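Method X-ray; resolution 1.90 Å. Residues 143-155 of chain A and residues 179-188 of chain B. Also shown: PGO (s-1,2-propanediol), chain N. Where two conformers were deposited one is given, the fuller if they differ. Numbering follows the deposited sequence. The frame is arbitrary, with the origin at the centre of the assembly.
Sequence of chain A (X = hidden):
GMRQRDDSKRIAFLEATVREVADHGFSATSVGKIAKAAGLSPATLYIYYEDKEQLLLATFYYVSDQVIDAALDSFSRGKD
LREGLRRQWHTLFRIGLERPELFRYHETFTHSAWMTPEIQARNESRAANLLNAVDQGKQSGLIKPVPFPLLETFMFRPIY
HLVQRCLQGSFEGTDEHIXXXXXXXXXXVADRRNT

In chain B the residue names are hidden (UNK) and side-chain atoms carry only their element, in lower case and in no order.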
# COMPACT_ATOMS: atom_id res chain seq x y z
N ILE A 143 -9.49 9.89 20.12
CA ILE A 143 -8.78 9.82 18.83
C ILE A 143 -8.20 11.16 18.48
O ILE A 143 -8.89 12.20 18.64
CB ILE A 143 -9.76 9.37 17.70
CG1 ILE A 143 -10.44 8.07 18.10
CG2 ILE A 143 -9.04 9.24 16.33
CD1 ILE A 143 -9.52 6.84 18.19
N LYS A 144 -6.94 11.17 18.03
CA LYS A 144 -6.27 12.38 17.55
C LYS A 144 -7.17 13.15 16.60
O LYS A 144 -7.77 12.56 15.72
CB LYS A 144 -4.95 12.05 16.83
CG LYS A 144 -3.79 11.54 17.74
CD LYS A 144 -2.53 11.19 16.91
CE LYS A 144 -1.27 10.83 17.73
NZ LYS A 144 -1.16 9.48 18.23
N PRO A 145 -7.25 14.49 16.78
CA PRO A 145 -8.17 15.25 15.96
C PRO A 145 -7.51 15.56 14.63
O PRO A 145 -7.06 16.69 14.41
CB PRO A 145 -8.43 16.50 16.81
CG PRO A 145 -7.28 16.71 17.54
CD PRO A 145 -6.74 15.31 17.89
N VAL A 146 -7.45 14.56 13.76
CA VAL A 146 -6.71 14.67 12.52
C VAL A 146 -7.56 14.35 11.33
O VAL A 146 -8.53 13.58 11.44
CB VAL A 146 -5.44 13.74 12.51
CG1 VAL A 146 -4.52 14.13 13.64
CG2 VAL A 146 -5.82 12.27 12.60
N PRO A 147 -7.16 14.89 10.16
CA PRO A 147 -7.92 14.58 8.98
C PRO A 147 -8.00 13.09 8.73
O PRO A 147 -7.06 12.31 9.03
CB PRO A 147 -7.16 15.29 7.84
CG PRO A 147 -6.30 16.25 8.45
CD PRO A 147 -6.04 15.81 9.88
N PHE A 148 -9.11 12.70 8.12
CA PHE A 148 -9.35 11.31 7.86
C PHE A 148 -8.28 10.52 7.06
O PHE A 148 -8.09 9.33 7.30
CB PHE A 148 -10.69 11.12 7.19
CG PHE A 148 -11.22 9.79 7.42
CD1 PHE A 148 -11.75 9.47 8.68
CD2 PHE A 148 -11.13 8.80 6.44
CE1 PHE A 148 -12.21 8.20 8.94
CE2 PHE A 148 -11.60 7.53 6.69
CZ PHE A 148 -12.12 7.21 7.94
N PRO A 149 -7.65 11.16 6.06
CA PRO A 149 -6.57 10.51 5.31
C PRO A 149 -5.51 9.90 6.22
O PRO A 149 -4.98 8.85 5.93
CB PRO A 149 -5.97 11.67 4.51
CG PRO A 149 -7.18 12.51 4.16
CD PRO A 149 -8.08 12.43 5.41
N LEU A 150 -5.18 10.59 7.31
CA LEU A 150 -4.24 10.10 8.26
C LEU A 150 -4.76 8.93 9.07
O LEU A 150 -4.00 7.99 9.34
CB LEU A 150 -3.78 11.21 9.20
CG LEU A 150 -2.87 12.19 8.49
CD1 LEU A 150 -2.54 13.39 9.42
CD2 LEU A 150 -1.60 11.38 8.08
N LEU A 151 -6.04 8.97 9.47
CA LEU A 151 -6.62 7.88 10.19
C LEU A 151 -6.64 6.65 9.30
O LEU A 151 -6.29 5.59 9.74
CB LEU A 151 -8.04 8.21 10.69
CG LEU A 151 -8.14 9.29 11.76
CD1 LEU A 151 -9.64 9.60 12.11
CD2 LEU A 151 -7.29 8.91 13.01
N GLU A 152 -7.03 6.80 8.05
CA GLU A 152 -7.07 5.71 7.06
C GLU A 152 -5.68 5.09 6.85
O GLU A 152 -5.53 3.85 6.80
CB GLU A 152 -7.57 6.27 5.70
CG GLU A 152 -7.76 5.24 4.61
CD GLU A 152 -6.51 5.00 3.70
OE1 GLU A 152 -5.65 5.88 3.52
OE2 GLU A 152 -6.45 3.92 3.13
N THR A 153 -4.68 5.95 6.74
CA THR A 153 -3.28 5.50 6.60
C THR A 153 -2.81 4.60 7.74
O THR A 153 -2.14 3.61 7.53
CB THR A 153 -2.33 6.74 6.45
OG1 THR A 153 -2.72 7.51 5.31
CG2 THR A 153 -0.86 6.32 6.25
N PHE A 154 -3.16 4.92 8.97
CA PHE A 154 -2.62 4.19 10.11
C PHE A 154 -3.56 3.13 10.72
O PHE A 154 -3.05 2.18 11.33
CB PHE A 154 -2.13 5.15 11.19
CG PHE A 154 -0.91 5.90 10.80
CD1 PHE A 154 0.35 5.30 10.87
CD2 PHE A 154 -0.98 7.21 10.40
CE1 PHE A 154 1.47 5.98 10.49
CE2 PHE A 154 0.16 7.90 10.02
CZ PHE A 154 1.38 7.25 10.07
N MSE A 155 -4.88 3.26 10.50
CA MSE A 155 -5.88 2.33 11.10
C MSE A 155 -6.50 1.37 10.08
O MSE A 155 -6.96 0.31 10.45
CB MSE A 155 -6.99 3.13 11.80
CG MSE A 155 -8.11 2.29 12.55
SE MSE A 155 -7.45 0.86 13.69
CE MSE A 155 -6.87 1.77 15.26
N UNK B 179 4.95 16.53 9.60
CA UNK B 179 5.38 16.35 11.01
C UNK B 179 4.31 15.58 11.79
O UNK B 179 4.63 14.67 12.55
c UNK B 179 6.04 17.68 13.15
o UNK B 179 8.28 17.01 12.45
c UNK B 179 5.65 17.71 11.67
o UNK B 179 7.85 17.37 14.61
c UNK B 179 7.49 17.31 13.41
N UNK B 180 3.04 15.95 11.64
CA UNK B 180 1.94 15.29 12.31
C UNK B 180 1.88 13.81 11.93
O UNK B 180 1.72 12.95 12.80
c UNK B 180 -0.68 15.34 12.33
c UNK B 180 0.64 15.97 11.92
c UNK B 180 -1.79 16.27 11.85
c UNK B 180 -0.73 15.18 13.88
N UNK B 181 2.04 13.51 10.64
CA UNK B 181 2.09 12.13 10.18
C UNK B 181 3.28 11.39 10.84
O UNK B 181 3.12 10.24 11.28
c UNK B 181 2.24 12.11 8.62
N UNK B 182 4.46 12.02 10.91
CA UNK B 182 5.57 11.38 11.63
C UNK B 182 5.23 11.12 13.10
O UNK B 182 5.59 10.05 13.63
c UNK B 182 8.66 10.46 12.14
c UNK B 182 8.18 12.08 13.80
c UNK B 182 9.09 11.48 14.67
c UNK B 182 9.80 10.39 14.26
c UNK B 182 7.97 11.56 12.51
c UNK B 182 9.58 9.85 13.00
c UNK B 182 6.92 12.15 11.57
N UNK B 183 4.59 12.08 13.77
CA UNK B 183 4.21 11.86 15.17
C UNK B 183 3.30 10.61 15.37
O UNK B 183 3.42 9.89 16.33
c UNK B 183 3.56 13.09 15.77
c UNK B 183 4.57 14.24 15.98
n UNK B 183 4.08 15.45 16.00
o UNK B 183 5.78 14.01 16.05
N UNK B 184 2.42 10.39 14.41
CA UNK B 184 1.56 9.21 14.40
C UNK B 184 2.38 7.94 14.18
O UNK B 184 2.14 6.91 14.87
c UNK B 184 -0.52 10.48 13.80
c UNK B 184 -3.06 9.26 12.89
c UNK B 184 0.43 9.36 13.39
se UNK B 184 -1.85 10.85 12.51
N UNK B 185 3.33 7.99 13.23
CA UNK B 185 4.20 6.84 12.94
C UNK B 185 5.04 6.50 14.14
O UNK B 185 5.16 5.32 14.51
c UNK B 185 5.10 7.09 11.71
N UNK B 186 5.57 7.51 14.82
CA UNK B 186 6.34 7.30 16.03
C UNK B 186 5.50 6.67 17.12
O UNK B 186 5.86 5.67 17.68
c UNK B 186 11.23 6.66 19.18
c UNK B 186 9.17 7.78 19.47
c UNK B 186 10.32 7.21 20.03
c UNK B 186 7.20 8.73 19.10
c UNK B 186 7.66 8.40 17.87
n UNK B 186 8.10 8.37 20.06
c UNK B 186 11.02 6.64 17.78
c UNK B 186 6.96 8.61 16.54
c UNK B 186 8.95 7.80 18.08
c UNK B 186 9.90 7.21 17.23
N UNK B 187 4.33 7.24 17.37
CA UNK B 187 3.41 6.65 18.35
C UNK B 187 3.11 5.18 18.02
O UNK B 187 3.05 4.33 18.93
c UNK B 187 2.29 8.75 19.27
o UNK B 187 1.33 9.51 19.31
c UNK B 187 2.15 7.46 18.42
o UNK B 187 3.33 9.02 19.88
N UNK B 188 2.93 4.87 16.74
CA UNK B 188 2.70 3.48 16.33
C UNK B 188 3.84 2.51 16.77
O UNK B 188 3.57 1.43 17.29
c UNK B 188 2.55 3.39 14.79
C1 PGO N . 8.21 8.08 24.11
C2 PGO N . 6.70 8.23 23.98
C3 PGO N . 6.00 6.88 24.15
O1 PGO N . 8.77 7.53 22.91
O2 PGO N . 6.36 8.78 22.69

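Position 179 of chain B has five side-chain atoms, three carbons in a row with two oxygens on the last. The carboxylate touches nothing on the chain A stretch. Two carbons before the carboxyl carbon make it Glu179(B).

Position 180 has four carbons, forked at the second. One branch end packs on Leu150(A) and Val146(A). The fork after one carbon identifies Leu180(B). The branch atom is CD2 of Leu180(B), 3.8 Å from CD1 of Leu150(A) and 3.9 Å from CG1 of Val146(A).

Position 181 has a single carbon, CB, 3.9 Å from CD2 of Leu150(A). Its backbone O is 3.7 Å from CZ of Phe154(A). It is Ala181(B). Here the backbones come close, with CA of Leu150(A) 6.9 Å from CA of Ala181(B).

Position 182 has one carbon and then a six-carbon ring with no further atom. The CA-to-CB bond points away from the chain A stretch, and the side chain makes no contact with it. It is Phe182(B).

Position 183 has two carbons, the second carrying one oxygen and one nitrogen. This amide is Asn183(B), whose CA-to-CB bond points sideways and whose side chain makes no close contact with the chain A stretch.

Position 184 has an unbranched chain of two carbons, a selenium and a last carbon. Its CB is 3.7 Å from CE2 of Phe154(A) and lies over the ring face, a CH-pi contact. The selenium marks selenomethionine, Met184(B). Its SE is 3.8 Å from CB of Leu150(A), and its CE is 4.1 Å from CG2 of Val146(A).

Position 185 has one carbon, CB, 4.0 Å from CE1 of Phe154(A). It is Ala185(B).

Position 186 has one carbon followed by fused five- and six-membered rings holding eight carbons and one nitrogen. This is the indole of Trp186(B). Its CA-to-CB bond points away from the chain A stretch, and its NE1 donates hydrogen bonds to the propanediol, at 3.0 Å to O1 and 3.2 Å to O2.

Position 187 has two carbons, the second carrying two oxygens. One oxygen meets NZ of Lys144(A). The short carboxylate is Asp187(B), and the oxygen is OD2.

Position 188 has one carbon and makes no close contact with the stretch. It is Ala188(B).

The two helices run in roughly the same direction, 28° apart, with their axes 11.0 Å apart at closest. Met184(B) is the centre of the contact, reaching Lys144(A), Val146(A), Leu150(A), Leu151(A) and Phe154(A). The CB of Ala181(B) packs on CD2 of Leu150(A), while its backbone O and the CA and CB of Ala185(B) lie near the Phe154(A) ring. Lys144(A) adds a charged link, its NZ donating to OD2 of Asp187(B) at 2.7 Å in a salt bridge, while its aliphatic CD packs 3.8 Å from CG of Met184(B).

Chain B, residues 179-188: ELAFNMAWDA
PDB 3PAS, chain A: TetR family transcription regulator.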